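Long-range contacts in amorpha-4,11-diene synthase (Artemisia annua, PDB 4GAX), which probably converts farnesyl diphosphate into a cyclic sesquiterpene, as an engineered variant within the plant terpene synthase family: residues W338-L343 with L356-Y361; Q88-S93 with K238-L243; Y111-S116 with F133-V138; Y277-I282 with D540-M545. One frame throughout, in Å; residues are numbered along the deposited sequence.

Contact 1: residues W338-L343 with L356-Y361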
loop_
_atom_site.group_PDB
_atom_site.type_symbol
_atom_site.label_atom_id
_atom_site.label_comp_id
_atom_site.label_asym_id
_atom_site.label_seq_id
_atom_site.Cartn_x
_atom_site.Cartn_y
_atom_site.Cartn_z
ATOM N N TRP A 338 24.530 1.527 -18.629
ATOM C CA TRP A 338 24.114 2.626 -17.758
ATOM C C TRP A 338 24.969 3.863 -18.010
ATOM O O TRP A 338 25.699 4.317 -17.121
ATOM C CB TRP A 338 24.222 2.212 -16.290
ATOM C CG TRP A 338 23.358 3.003 -15.343
ATOM C CD1 TRP A 338 23.605 4.257 -14.860
ATOM C CD2 TRP A 338 22.119 2.579 -14.748
ATOM N NE1 TRP A 338 22.595 4.644 -14.002
ATOM C CE2 TRP A 338 21.670 3.632 -13.919
ATOM C CE3 TRP A 338 21.346 1.415 -14.839
ATOM C CZ2 TRP A 338 20.480 3.554 -13.180
ATOM C CZ3 TRP A 338 20.161 1.335 -14.096
ATOM C CH2 TRP A 338 19.742 2.398 -13.281
ATOM N N SER A 339 24.881 4.399 -19.224
ATOM C CA SER A 339 25.607 5.614 -19.578
ATOM C C SER A 339 25.021 6.227 -20.832
ATOM O O SER A 339 24.711 5.517 -21.797
ATOM C CB SER A 339 27.092 5.327 -19.814
ATOM O OG SER A 339 27.721 6.468 -20.378
ATOM N N ILE A 340 24.893 7.547 -20.824
ATOM C CA ILE A 340 24.328 8.254 -21.963
ATOM C C ILE A 340 25.208 8.126 -23.206
ATOM O O ILE A 340 24.738 8.305 -24.335
ATOM C CB ILE A 340 24.068 9.740 -21.624
ATOM C CG1 ILE A 340 22.993 10.305 -22.550
ATOM C CG2 ILE A 340 25.358 10.558 -21.669
ATOM C CD1 ILE A 340 21.690 9.515 -22.497
ATOM N N THR A 341 26.481 7.791 -23.003
ATOM C CA THR A 341 27.427 7.702 -24.113
ATOM C C THR A 341 27.096 6.572 -25.083
ATOM O O THR A 341 27.503 6.612 -26.242
ATOM C CB THR A 341 28.873 7.491 -23.627
ATOM O OG1 THR A 341 29.035 6.137 -23.186
ATOM C CG2 THR A 341 29.209 8.448 -22.489
ATOM N N CYS A 342 26.371 5.561 -24.620
ATOM C CA CYS A 342 25.984 4.477 -25.522
ATOM C C CYS A 342 24.626 4.728 -26.202
ATOM O O CYS A 342 23.980 3.791 -26.680
ATOM C CB CYS A 342 25.992 3.127 -24.798
ATOM S SG CYS A 342 24.585 2.864 -23.700
ATOM N N LEU A 343 24.211 5.995 -26.259
ATOM C CA LEU A 343 22.951 6.376 -26.901
ATOM C C LEU A 343 22.979 6.015 -28.388
ATOM O O LEU A 343 21.943 5.734 -28.998
ATOM C CB LEU A 343 22.740 7.880 -26.744
ATOM C CG LEU A 343 21.348 8.521 -26.751
ATOM C CD1 LEU A 343 20.910 8.850 -28.156
ATOM C CD2 LEU A 343 20.299 7.666 -26.030
ATOM N N LEU A 356 15.233 9.757 -21.006
ATOM C CA LEU A 356 14.412 10.060 -19.827
ATOM C C LEU A 356 14.877 9.244 -18.636
ATOM O O LEU A 356 14.988 9.761 -17.517
ATOM C CB LEU A 356 12.931 9.761 -20.097
ATOM C CG LEU A 356 11.962 10.202 -18.990
ATOM C CD1 LEU A 356 11.798 11.720 -19.005
ATOM C CD2 LEU A 356 10.605 9.513 -19.153
ATOM N N PHE A 357 15.133 7.962 -18.881
ATOM C CA PHE A 357 15.609 7.044 -17.844
ATOM C C PHE A 357 16.954 7.512 -17.268
ATOM O O PHE A 357 17.112 7.617 -16.056
ATOM C CB PHE A 357 15.742 5.650 -18.463
ATOM C CG PHE A 357 16.296 4.601 -17.539
ATOM C CD1 PHE A 357 15.452 3.750 -16.847
ATOM C CD2 PHE A 357 17.666 4.420 -17.411
ATOM C CE1 PHE A 357 15.967 2.760 -16.023
ATOM C CE2 PHE A 357 18.174 3.434 -16.577
ATOM C CZ PHE A 357 17.327 2.612 -15.882
ATOM N N MET A 358 17.922 7.789 -18.139
ATOM C CA MET A 358 19.252 8.162 -17.681
ATOM C C MET A 358 19.232 9.493 -16.930
ATOM O O MET A 358 19.890 9.621 -15.901
ATOM C CB MET A 358 20.251 8.205 -18.850
ATOM C CG MET A 358 20.750 6.827 -19.272
ATOM S SD MET A 358 21.731 6.029 -17.983
ATOM C CE MET A 358 20.981 4.433 -17.904
ATOM N N ASP A 359 18.470 10.464 -17.440
ATOM C CA ASP A 359 18.324 11.773 -16.790
ATOM C C ASP A 359 17.686 11.628 -15.421
ATOM O O ASP A 359 18.028 12.342 -14.476
ATOM C CB ASP A 359 17.431 12.708 -17.618
ATOM C CG ASP A 359 18.157 13.326 -18.812
ATOM O OD1 ASP A 359 19.378 13.105 -18.980
ATOM O OD2 ASP A 359 17.494 14.054 -19.584
ATOM N N THR A 360 16.714 10.729 -15.320
ATOM C CA THR A 360 15.992 10.565 -14.067
ATOM C C THR A 360 16.891 9.931 -13.004
ATOM O O THR A 360 16.983 10.415 -11.860
ATOM C CB THR A 360 14.720 9.706 -14.280
ATOM O OG1 THR A 360 13.848 10.355 -15.225
ATOM C CG2 THR A 360 13.990 9.506 -12.979
ATOM N N TYR A 361 17.576 8.851 -13.368
ATOM C CA TYR A 361 18.473 8.212 -12.407
ATOM C C TYR A 361 19.721 9.033 -12.114
ATOM O O TYR A 361 20.209 9.029 -10.986
ATOM C CB TYR A 361 18.838 6.786 -12.847
ATOM C CG TYR A 361 17.790 5.812 -12.418
ATOM C CD1 TYR A 361 17.760 5.339 -11.108
ATOM C CD2 TYR A 361 16.792 5.406 -13.292
ATOM C CE1 TYR A 361 16.782 4.465 -10.691
ATOM C CE2 TYR A 361 15.801 4.518 -12.877
ATOM C CZ TYR A 361 15.801 4.055 -11.586
ATOM O OH TYR A 361 14.822 3.173 -11.165
#

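Contact 2: residues Q88-S93 with K238-L243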
loop_
_atom_site.group_PDB
_atom_site.type_symbol
_atom_site.label_atom_id
_atom_site.label_comp_id
_atom_site.label_asym_id
_atom_site.label_seq_id
_atom_site.Cartn_x
_atom_site.Cartn_y
_atom_site.Cartn_z
ATOM N N GLN A 88 -4.982 7.380 14.326
ATOM C CA GLN A 88 -4.466 6.644 13.174
ATOM C C GLN A 88 -5.496 6.595 12.050
ATOM O O GLN A 88 -5.184 6.840 10.881
ATOM C CB GLN A 88 -4.058 5.214 13.579
ATOM C CG GLN A 88 -2.782 5.137 14.418
ATOM C CD GLN A 88 -2.487 3.710 14.900
ATOM O OE1 GLN A 88 -3.376 2.859 14.941
ATOM N NE2 GLN A 88 -1.236 3.451 15.258
ATOM N N ARG A 89 -6.728 6.257 12.404
ATOM C CA ARG A 89 -7.784 6.164 11.405
ATOM C C ARG A 89 -8.198 7.518 10.857
ATOM O O ARG A 89 -8.668 7.614 9.714
ATOM C CB ARG A 89 -8.986 5.413 11.987
ATOM C CG ARG A 89 -8.599 4.003 12.486
ATOM C CD ARG A 89 -9.819 3.265 12.965
ATOM N NE ARG A 89 -10.680 2.925 11.844
ATOM C CZ ARG A 89 -11.671 2.041 11.907
ATOM N NH1 ARG A 89 -11.945 1.424 13.052
ATOM N NH2 ARG A 89 -12.390 1.774 10.822
ATOM N N LEU A 90 -8.055 8.567 11.670
ATOM C CA LEU A 90 -8.343 9.924 11.177
ATOM C C LEU A 90 -7.236 10.459 10.245
ATOM O O LEU A 90 -7.381 11.527 9.616
ATOM C CB LEU A 90 -8.571 10.902 12.332
ATOM C CG LEU A 90 -9.886 10.685 13.093
ATOM C CD1 LEU A 90 -9.907 11.549 14.372
ATOM C CD2 LEU A 90 -11.065 11.025 12.190
ATOM N N GLY A 91 -6.131 9.724 10.191
ATOM C CA GLY A 91 -5.086 9.973 9.216
ATOM C C GLY A 91 -4.075 11.012 9.655
ATOM O O GLY A 91 -3.384 11.586 8.810
ATOM N N ILE A 92 -3.993 11.261 10.967
ATOM C CA ILE A 92 -3.057 12.262 11.501
ATOM C C ILE A 92 -1.984 11.680 12.422
ATOM O O ILE A 92 -1.377 12.395 13.228
ATOM C CB ILE A 92 -3.782 13.406 12.226
ATOM C CG1 ILE A 92 -4.937 12.872 13.073
ATOM C CG2 ILE A 92 -4.315 14.410 11.224
ATOM C CD1 ILE A 92 -5.536 13.941 13.963
ATOM N N SER A 93 -1.746 10.379 12.309
ATOM C CA SER A 93 -0.718 9.749 13.126
ATOM C C SER A 93 0.669 10.358 12.866
ATOM O O SER A 93 1.485 10.445 13.788
ATOM C CB SER A 93 -0.712 8.236 12.917
ATOM O OG SER A 93 -0.435 7.921 11.563
ATOM N N LYS A 238 -14.159 16.648 19.644
ATOM C CA LYS A 238 -14.292 17.782 18.743
ATOM C C LYS A 238 -12.926 18.313 18.326
ATOM O O LYS A 238 -12.746 18.806 17.206
ATOM C CB LYS A 238 -15.115 18.889 19.401
ATOM C CG LYS A 238 -16.555 18.487 19.733
ATOM C CD LYS A 238 -17.304 19.639 20.395
ATOM C CE LYS A 238 -18.820 19.457 20.299
ATOM N NZ LYS A 238 -19.293 18.253 21.036
ATOM N N THR A 239 -11.951 18.211 19.220
ATOM C CA THR A 239 -10.608 18.674 18.882
ATOM C C THR A 239 -9.964 17.796 17.824
ATOM O O THR A 239 -9.379 18.308 16.873
ATOM C CB THR A 239 -9.701 18.730 20.110
ATOM O OG1 THR A 239 -10.066 19.869 20.895
ATOM C CG2 THR A 239 -8.235 18.851 19.699
ATOM N N LEU A 240 -10.054 16.478 17.983
ATOM C CA LEU A 240 -9.451 15.573 17.006
ATOM C C LEU A 240 -10.050 15.752 15.616
ATOM O O LEU A 240 -9.326 15.760 14.616
ATOM C CB LEU A 240 -9.625 14.106 17.410
ATOM C CG LEU A 240 -8.744 13.452 18.467
ATOM C CD1 LEU A 240 -9.139 11.974 18.569
ATOM C CD2 LEU A 240 -7.266 13.589 18.111
ATOM N N ILE A 241 -11.372 15.860 15.538
ATOM C CA ILE A 241 -12.005 15.950 14.224
ATOM C C ILE A 241 -11.670 17.275 13.554
ATOM O O ILE A 241 -11.456 17.321 12.334
ATOM C CB ILE A 241 -13.545 15.707 14.256
ATOM C CG1 ILE A 241 -14.073 15.517 12.824
ATOM C CG2 ILE A 241 -14.280 16.855 14.936
ATOM C CD1 ILE A 241 -13.401 14.370 12.078
ATOM N N LYS A 242 -11.589 18.348 14.341
ATOM C CA LYS A 242 -11.234 19.644 13.762
ATOM C C LYS A 242 -9.834 19.595 13.161
ATOM O O LYS A 242 -9.599 20.039 12.026
ATOM C CB LYS A 242 -11.311 20.741 14.819
ATOM C CG LYS A 242 -11.138 22.135 14.246
ATOM C CD LYS A 242 -11.078 23.182 15.347
ATOM C CE LYS A 242 -11.262 24.580 14.777
ATOM N NZ LYS A 242 -10.952 25.619 15.795
ATOM N N LEU A 243 -8.906 19.033 13.925
ATOM C CA LEU A 243 -7.534 18.877 13.477
ATOM C C LEU A 243 -7.423 17.949 12.271
ATOM O O LEU A 243 -6.687 18.236 11.315
ATOM C CB LEU A 243 -6.689 18.306 14.622
ATOM C CG LEU A 243 -5.227 17.999 14.304
ATOM C CD1 LEU A 243 -4.508 19.243 13.797
ATOM C CD2 LEU A 243 -4.543 17.457 15.533
#

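Contact 3: residues Y111-S116 with F133-V138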
loop_
_atom_site.group_PDB
_atom_site.type_symbol
_atom_site.label_atom_id
_atom_site.label_comp_id
_atom_site.label_asym_id
_atom_site.label_seq_id
_atom_site.Cartn_x
_atom_site.Cartn_y
_atom_site.Cartn_z
ATOM N N TYR A 111 2.433 -4.499 29.776
ATOM C CA TYR A 111 1.529 -5.635 29.855
ATOM C C TYR A 111 2.085 -6.848 29.122
ATOM O O TYR A 111 1.573 -7.963 29.282
ATOM C CB TYR A 111 0.145 -5.245 29.310
ATOM C CG TYR A 111 -0.453 -4.050 30.026
ATOM C CD1 TYR A 111 -1.141 -4.210 31.226
ATOM C CD2 TYR A 111 -0.318 -2.764 29.514
ATOM C CE1 TYR A 111 -1.688 -3.117 31.894
ATOM C CE2 TYR A 111 -0.861 -1.663 30.174
ATOM C CZ TYR A 111 -1.545 -1.849 31.366
ATOM O OH TYR A 111 -2.086 -0.767 32.030
ATOM N N GLY A 112 3.143 -6.633 28.338
ATOM C CA GLY A 112 3.675 -7.672 27.477
ATOM C C GLY A 112 2.573 -8.355 26.677
ATOM O O GLY A 112 1.706 -7.701 26.094
ATOM N N ASP A 113 2.588 -9.681 26.675
ATOM C CA ASP A 113 1.570 -10.456 25.976
ATOM C C ASP A 113 0.311 -10.659 26.825
ATOM O O ASP A 113 -0.617 -11.353 26.406
ATOM C CB ASP A 113 2.161 -11.813 25.591
ATOM C CG ASP A 113 1.397 -12.492 24.478
ATOM O OD1 ASP A 113 0.993 -11.821 23.494
ATOM O OD2 ASP A 113 1.211 -13.714 24.598
ATOM N N ASN A 114 0.268 -10.046 28.005
ATOM C CA ASN A 114 -0.785 -10.381 28.978
ATOM C C ASN A 114 -1.850 -9.312 29.217
ATOM O O ASN A 114 -2.389 -9.207 30.321
ATOM C CB ASN A 114 -0.167 -10.777 30.322
ATOM C CG ASN A 114 0.810 -11.923 30.195
ATOM O OD1 ASN A 114 0.441 -13.028 29.776
ATOM N ND2 ASN A 114 2.064 -11.673 30.564
ATOM N N TRP A 115 -2.146 -8.518 28.196
ATOM C CA TRP A 115 -3.276 -7.592 28.264
ATOM C C TRP A 115 -4.557 -8.344 28.585
ATOM O O TRP A 115 -4.844 -9.388 27.988
ATOM C CB TRP A 115 -3.481 -6.903 26.917
ATOM C CG TRP A 115 -4.570 -5.864 26.913
ATOM C CD1 TRP A 115 -5.905 -6.063 26.655
ATOM C CD2 TRP A 115 -4.414 -4.459 27.172
ATOM N NE1 TRP A 115 -6.582 -4.869 26.743
ATOM C CE2 TRP A 115 -5.690 -3.867 27.049
ATOM C CE3 TRP A 115 -3.318 -3.644 27.501
ATOM C CZ2 TRP A 115 -5.904 -2.503 27.242
ATOM C CZ3 TRP A 115 -3.526 -2.297 27.688
ATOM C CH2 TRP A 115 -4.814 -1.738 27.563
ATOM N N SER A 116 -5.335 -7.807 29.514
ATOM C CA SER A 116 -6.635 -8.383 29.826
ATOM C C SER A 116 -7.582 -7.290 30.282
ATOM O O SER A 116 -8.016 -7.282 31.431
ATOM C CB SER A 116 -6.511 -9.439 30.930
ATOM O OG SER A 116 -6.117 -8.842 32.158
ATOM N N PHE A 133 4.701 -8.990 17.724
ATOM C CA PHE A 133 4.055 -10.272 17.421
ATOM C C PHE A 133 3.393 -10.837 18.687
ATOM O O PHE A 133 3.734 -11.922 19.176
ATOM C CB PHE A 133 5.088 -11.254 16.852
ATOM C CG PHE A 133 4.497 -12.392 16.048
ATOM C CD1 PHE A 133 5.300 -13.106 15.158
ATOM C CD2 PHE A 133 3.161 -12.763 16.182
ATOM C CE1 PHE A 133 4.785 -14.165 14.421
ATOM C CE2 PHE A 133 2.643 -13.825 15.449
ATOM C CZ PHE A 133 3.455 -14.526 14.570
ATOM N N VAL A 134 2.441 -10.074 19.202
ATOM C CA VAL A 134 1.607 -10.469 20.324
ATOM C C VAL A 134 0.824 -11.735 19.955
ATOM O O VAL A 134 0.478 -11.922 18.794
ATOM C CB VAL A 134 0.650 -9.296 20.614
ATOM C CG1 VAL A 134 -0.755 -9.769 20.885
ATOM C CG2 VAL A 134 1.229 -8.396 21.717
ATOM N N THR A 135 0.548 -12.615 20.919
ATOM C CA THR A 135 -0.122 -13.873 20.580
ATOM C C THR A 135 -1.664 -13.803 20.666
ATOM O O THR A 135 -2.236 -12.813 21.127
ATOM C CB THR A 135 0.379 -15.012 21.459
ATOM O OG1 THR A 135 0.216 -16.262 20.776
ATOM C CG2 THR A 135 -0.407 -15.040 22.707
ATOM N N CYS A 136 -2.330 -14.872 20.241
ATOM C CA CYS A 136 -3.790 -14.935 20.315
ATOM C C CYS A 136 -4.374 -15.290 21.676
ATOM O O CYS A 136 -5.601 -15.330 21.815
ATOM C CB CYS A 136 -4.308 -15.949 19.301
ATOM S SG CYS A 136 -4.290 -15.298 17.662
ATOM N N ASP A 137 -3.522 -15.568 22.664
ATOM C CA ASP A 137 -3.993 -15.979 23.997
ATOM C C ASP A 137 -5.011 -15.009 24.578
ATOM O O ASP A 137 -5.908 -15.414 25.305
ATOM C CB ASP A 137 -2.833 -16.100 24.986
ATOM C CG ASP A 137 -1.899 -17.256 24.659
ATOM O OD1 ASP A 137 -2.249 -18.084 23.787
ATOM O OD2 ASP A 137 -0.816 -17.335 25.285
ATOM N N VAL A 138 -4.866 -13.729 24.250
ATOM C CA VAL A 138 -5.738 -12.706 24.790
ATOM C C VAL A 138 -7.199 -12.985 24.434
ATOM O O VAL A 138 -8.112 -12.536 25.138
ATOM C CB VAL A 138 -5.322 -11.296 24.304
ATOM C CG1 VAL A 138 -5.572 -11.136 22.799
ATOM C CG2 VAL A 138 -6.057 -10.215 25.090
HETATM O O HOH W 1 -2.218 -12.411 23.924
HETATM O O HOH W 2 0.007 -14.736 26.944
#

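Contact 4: residues Y277-I282 with D540-M545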
loop_
_atom_site.group_PDB
_atom_site.type_symbol
_atom_site.label_atom_id
_atom_site.label_comp_id
_atom_site.label_asym_id
_atom_site.label_seq_id
_atom_site.Cartn_x
_atom_site.Cartn_y
_atom_site.Cartn_z
ATOM N N TYR A 277 3.760 3.935 -28.551
ATOM C CA TYR A 277 3.411 2.567 -28.211
ATOM C C TYR A 277 2.873 2.454 -26.777
ATOM O O TYR A 277 2.172 1.497 -26.446
ATOM C CB TYR A 277 4.637 1.664 -28.375
ATOM C CG TYR A 277 5.839 2.154 -27.609
ATOM C CD1 TYR A 277 6.007 1.824 -26.273
ATOM C CD2 TYR A 277 6.799 2.956 -28.215
ATOM C CE1 TYR A 277 7.083 2.271 -25.563
ATOM C CE2 TYR A 277 7.896 3.407 -27.505
ATOM C CZ TYR A 277 8.025 3.060 -26.180
ATOM O OH TYR A 277 9.099 3.497 -25.451
ATOM N N SER A 278 3.198 3.427 -25.926
ATOM C CA SER A 278 2.849 3.322 -24.505
ATOM C C SER A 278 1.675 4.201 -24.058
ATOM O O SER A 278 0.987 4.810 -24.884
ATOM C CB SER A 278 4.077 3.573 -23.625
ATOM O OG SER A 278 4.667 4.820 -23.945
ATOM N N ARG A 279 1.488 4.283 -22.741
ATOM C CA ARG A 279 0.311 4.897 -22.138
ATOM C C ARG A 279 0.594 6.269 -21.536
ATOM O O ARG A 279 1.712 6.551 -21.104
ATOM C CB ARG A 279 -0.211 3.988 -21.021
ATOM C CG ARG A 279 -0.275 2.521 -21.396
ATOM C CD ARG A 279 -0.317 1.616 -20.172
ATOM N NE ARG A 279 -0.344 0.214 -20.578
ATOM C CZ ARG A 279 -0.297 -0.818 -19.744
ATOM N NH1 ARG A 279 -0.217 -0.616 -18.434
ATOM N NH2 ARG A 279 -0.326 -2.055 -20.224
ATOM N N ASP A 280 -0.437 7.106 -21.487
ATOM C CA ASP A 280 -0.365 8.405 -20.818
ATOM C C ASP A 280 -1.039 8.264 -19.443
ATOM O O ASP A 280 -2.253 8.505 -19.308
ATOM C CB ASP A 280 -1.072 9.466 -21.666
ATOM C CG ASP A 280 -0.901 10.877 -21.119
ATOM O OD1 ASP A 280 -0.023 11.086 -20.253
ATOM O OD2 ASP A 280 -1.645 11.785 -21.566
ATOM N N ARG A 281 -0.260 7.872 -18.433
ATOM C CA ARG A 281 -0.813 7.485 -17.127
ATOM C C ARG A 281 -0.098 8.079 -15.921
ATOM O O ARG A 281 0.072 7.392 -14.894
ATOM C CB ARG A 281 -0.807 5.957 -16.983
ATOM C CG ARG A 281 -1.712 5.229 -17.986
ATOM C CD ARG A 281 -3.175 5.584 -17.758
ATOM N NE ARG A 281 -3.835 6.036 -18.984
ATOM C CZ ARG A 281 -4.429 5.231 -19.856
ATOM N NH1 ARG A 281 -4.449 3.923 -19.646
ATOM N NH2 ARG A 281 -5.006 5.730 -20.939
ATOM N N ILE A 282 0.297 9.346 -15.999
ATOM C CA ILE A 282 1.063 9.904 -14.878
ATOM C C ILE A 282 0.251 9.944 -13.569
ATOM O O ILE A 282 0.799 9.730 -12.485
ATOM C CB ILE A 282 1.699 11.272 -15.210
ATOM C CG1 ILE A 282 2.869 11.553 -14.265
ATOM C CG2 ILE A 282 0.673 12.391 -15.147
ATOM C CD1 ILE A 282 3.959 10.459 -14.276
ATOM N N ASP A 540 -7.885 -4.641 -14.927
ATOM C CA ASP A 540 -6.552 -4.047 -14.987
ATOM C C ASP A 540 -6.721 -2.535 -15.156
ATOM O O ASP A 540 -7.051 -2.054 -16.243
ATOM C CB ASP A 540 -5.746 -4.635 -16.145
ATOM C CG ASP A 540 -4.253 -4.416 -15.989
ATOM O OD1 ASP A 540 -3.846 -3.691 -15.055
ATOM O OD2 ASP A 540 -3.486 -4.966 -16.808
ATOM N N ALA A 541 -6.488 -1.791 -14.077
ATOM C CA ALA A 541 -6.888 -0.385 -14.015
ATOM C C ALA A 541 -5.932 0.619 -14.668
ATOM O O ALA A 541 -6.077 1.824 -14.459
ATOM C CB ALA A 541 -7.180 0.019 -12.567
ATOM N N PHE A 542 -4.978 0.140 -15.467
ATOM C CA PHE A 542 -3.995 1.036 -16.093
ATOM C C PHE A 542 -4.255 1.325 -17.569
ATOM O O PHE A 542 -3.753 2.316 -18.107
ATOM C CB PHE A 542 -2.570 0.515 -15.900
ATOM C CG PHE A 542 -1.803 1.243 -14.834
ATOM C CD1 PHE A 542 -0.583 1.841 -15.117
ATOM C CD2 PHE A 542 -2.311 1.340 -13.549
ATOM C CE1 PHE A 542 0.122 2.513 -14.131
ATOM C CE2 PHE A 542 -1.616 2.010 -12.560
ATOM C CZ PHE A 542 -0.396 2.598 -12.851
ATOM N N THR A 543 -5.014 0.450 -18.224
ATOM C CA THR A 543 -5.471 0.697 -19.590
ATOM C C THR A 543 -6.955 1.026 -19.510
ATOM O O THR A 543 -7.412 2.057 -20.010
ATOM C CB THR A 543 -5.275 -0.537 -20.483
ATOM O OG1 THR A 543 -6.319 -1.486 -20.225
ATOM C CG2 THR A 543 -3.925 -1.177 -20.206
ATOM N N ALA A 544 -7.700 0.127 -18.875
ATOM C CA ALA A 544 -9.056 0.419 -18.445
ATOM C C ALA A 544 -8.942 1.240 -17.171
ATOM O O ALA A 544 -7.847 1.635 -16.774
ATOM C CB ALA A 544 -9.821 -0.862 -18.180
ATOM N N MET A 545 -10.073 1.506 -16.532
ATOM C CA MET A 545 -10.067 2.135 -15.219
ATOM C C MET A 545 -11.434 1.979 -14.583
ATOM O O MET A 545 -12.386 2.664 -14.967
ATOM C CB MET A 545 -9.713 3.620 -15.297
ATOM C CG MET A 545 -9.690 4.291 -13.932
ATOM S SD MET A 545 -9.674 6.089 -13.982
ATOM C CE MET A 545 -8.168 6.403 -13.086
#

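Contact 1: residues W338-L343 with L356-Y361
Trp338, just past the end of helix 325-337 and with positive phi, sends its indole across to helix 351-370 and is the centre of the tight part of this contact. Its CG lies anti to the backbone N (chi1 -157°), which carries the ring over to three side chains. Phe357 points its edge at one face of the indole, with CZ 3.6 Å from Trp338 CH2. The same face takes the methyl of Met358, whose CE lies 3.8 Å from the centroid of the five-membered ring; SD follows behind it, a Met-aromatic contact. The indole in turn gives its edge to the face of Tyr361, with Trp338 CZ2 3.6 Å from Tyr361 CG. Flat rings suit this aromatic cluster, and unbranched methionine can bend to follow the indole. The other side is looser: exposed Ile340 slides past Met358, its CD1 4.1 Å from Met358 CB. There Ser339 OG and Thr341 OG1 share a hydrogen bond of 3.1 Å within the loop. Around the cluster, Val384 of helix 374-399 touches all three aromatic side chains and Lys381 makes a cation-pi contact with Trp338, while helix 299-322 backs Phe357 and Tyr361.

Contact 2: residues Q88-S93 with K238-L243
Leu90 and Ile92 reach from the end of helix 77-89 to the first turns of helix 238-269, and their torsions decide which methyls meet. Leu90 holds CG beside its backbone N and anti to the carbonyl carbon, so that the fork of its side chain spans two residues of the helix. One prong, CD1, rests 4.0 Å from CB of Leu240, whose own CG also lies beside its N. The other, CD2, meets the end methyl Ile241 CD1 at 4.1 Å, the two side chains crossing at about a right angle. Ile241 points its CB away from the loop, but with CG1 anti to its N (chi1 -168°) and a turn at chi2 (58°) the end methyl comes back to Leu90. Ile92 puts CG1, the branch carrying its contact methyl, in the crowded position between N and the carbonyl carbon (chi1 41°), where Ile241 puts the short CG2. From there the chain runs straight on to place CD1 4.0 Å from Leu243 CD2, the side chains crossing obliquely; Leu243 CG is anti to its N, and its end comes nearer Ile92. Gly91 closes helix 77-89 with a Schellman motif; its positive phi is easy for a residue without a side chain, and the turn lets Leu90 and Ile92 both face helix 238-269. Tyr226 also covers Leu90, and Leu240 packs further on Leu83 and Ile87. With five buried aliphatic residues at ordinary van der Waals distances and no hydrogen bond across, the segments hold together by hydrophobic burial and fit of shape, with little directional demand.

Contact 3: residues Y111-S116 with F133-V138
Water 1 is the best-held polar atom, gripped by three backbone groups from both segments. Val138 N donates to it at 3.0 Å, while the water's protons are directed to Thr135 O (2.8 Å) and Asp113 O (3.1 Å). More acceptors lie in reach than it has protons, so these bonds are probably shared. Beside it the Asp113 side chain crosses directly. With CG anti to the backbone N (chi1 -160°), OD1 takes Thr135 N on its syn lone pair at 2.7 Å, in a nearly straight bond (168°). The other oxygen, Asp113 OD2, lies 4.2 Å from Asp137 OD2, and water 2 can donate to both. Two like charges so close would tend to raise the proton affinity of one carboxylate, an effect the water should soften. Aspartate suits this place because its short carboxylate can accept a backbone N-H and a water at once. Gly112 fits the type II' turn from Tyr111 to Asn114, whose second position calls for positive phi. Further along, Val138 CG2 comes close to Trp115 O, 3.2 Å, a tight methyl-to-carbonyl contact, and lies near the plane of the indole at its edge. The indole N-H is held by Ala118 O, and Trp115 CZ3 stands over one face of Tyr111. The two loops thus join across the ends of helix 120-129, whose Trp123 stacks on Trp115 and touches Val134 and Val138; Arg128 binds Val134 O, and Phe133 reaches out to helix 489-513.

Contact 4: residues Y277-I282 with D540-M545
Two arginines leave the 277-282 segment with CG beside the backbone N, but their chains then differ. Arg279 stays extended from CG to NE, whereas Arg281 bends at chi2 (-64°) and chi3 (128°), folding its guanidinium back. That fold lets Arg281 NE donate to Asp280 O at 3.0 Å, from well above the carbonyl plane. It also sends NH1 to Phe542 O, which lies in the guanidinium plane; at 2.3 Å the bond is too short to be relaxed and suggests strain or local imprecision of the model. Arg279 uses its flat group differently: Thr543 CG2 sits over the centre of one face, 3.7 Å from Arg279 CZ, and NH1 touches Phe542 CB at 3.6 Å. Arginine suits both tasks, a flat cation whose face makes no hydrogen bonds and can lie against a methyl, while its rim carries the N-H donors. Phe32 covers Arg279 and Thr543 alike. Arg279-Asp280-Arg281 matches the RxR motif of plant terpene synthases, and Arg279's weak, long ion pair with Asp317 leads to the DDxxD motif. As in relatives, where these arginines are thought to receive the released diphosphate, the chemistry implies positive charge beside the 540-545 loop, the Phe542 carbonyl probably orienting Arg281, though the modelled length is not to be trusted.

In the fold
Along the chain, contact 2 encloses contact 3, and both close before contact 4 opens around contact 1. Contacts 1 and 3 are local closures, 13 and 17 residues apart, on opposite sides of this mainly helical protein, their centres 53 Å apart; one belongs to the metal-binding part, the other to the N-terminal part. Contacts 2 and 4 join distant parts of the chain. Contacts 1 and 4, about 8 Å between nearest atoms, both pack on helix 299-322, which carries the DDxxD motif. Helix 238-269, shared by contact 2, also touches Ile282 of contact 4, 35 Å away between centres. Contact 4 holds the RxR segment against the 540-545 loop, probably near the mouth of the active site, as in relatives.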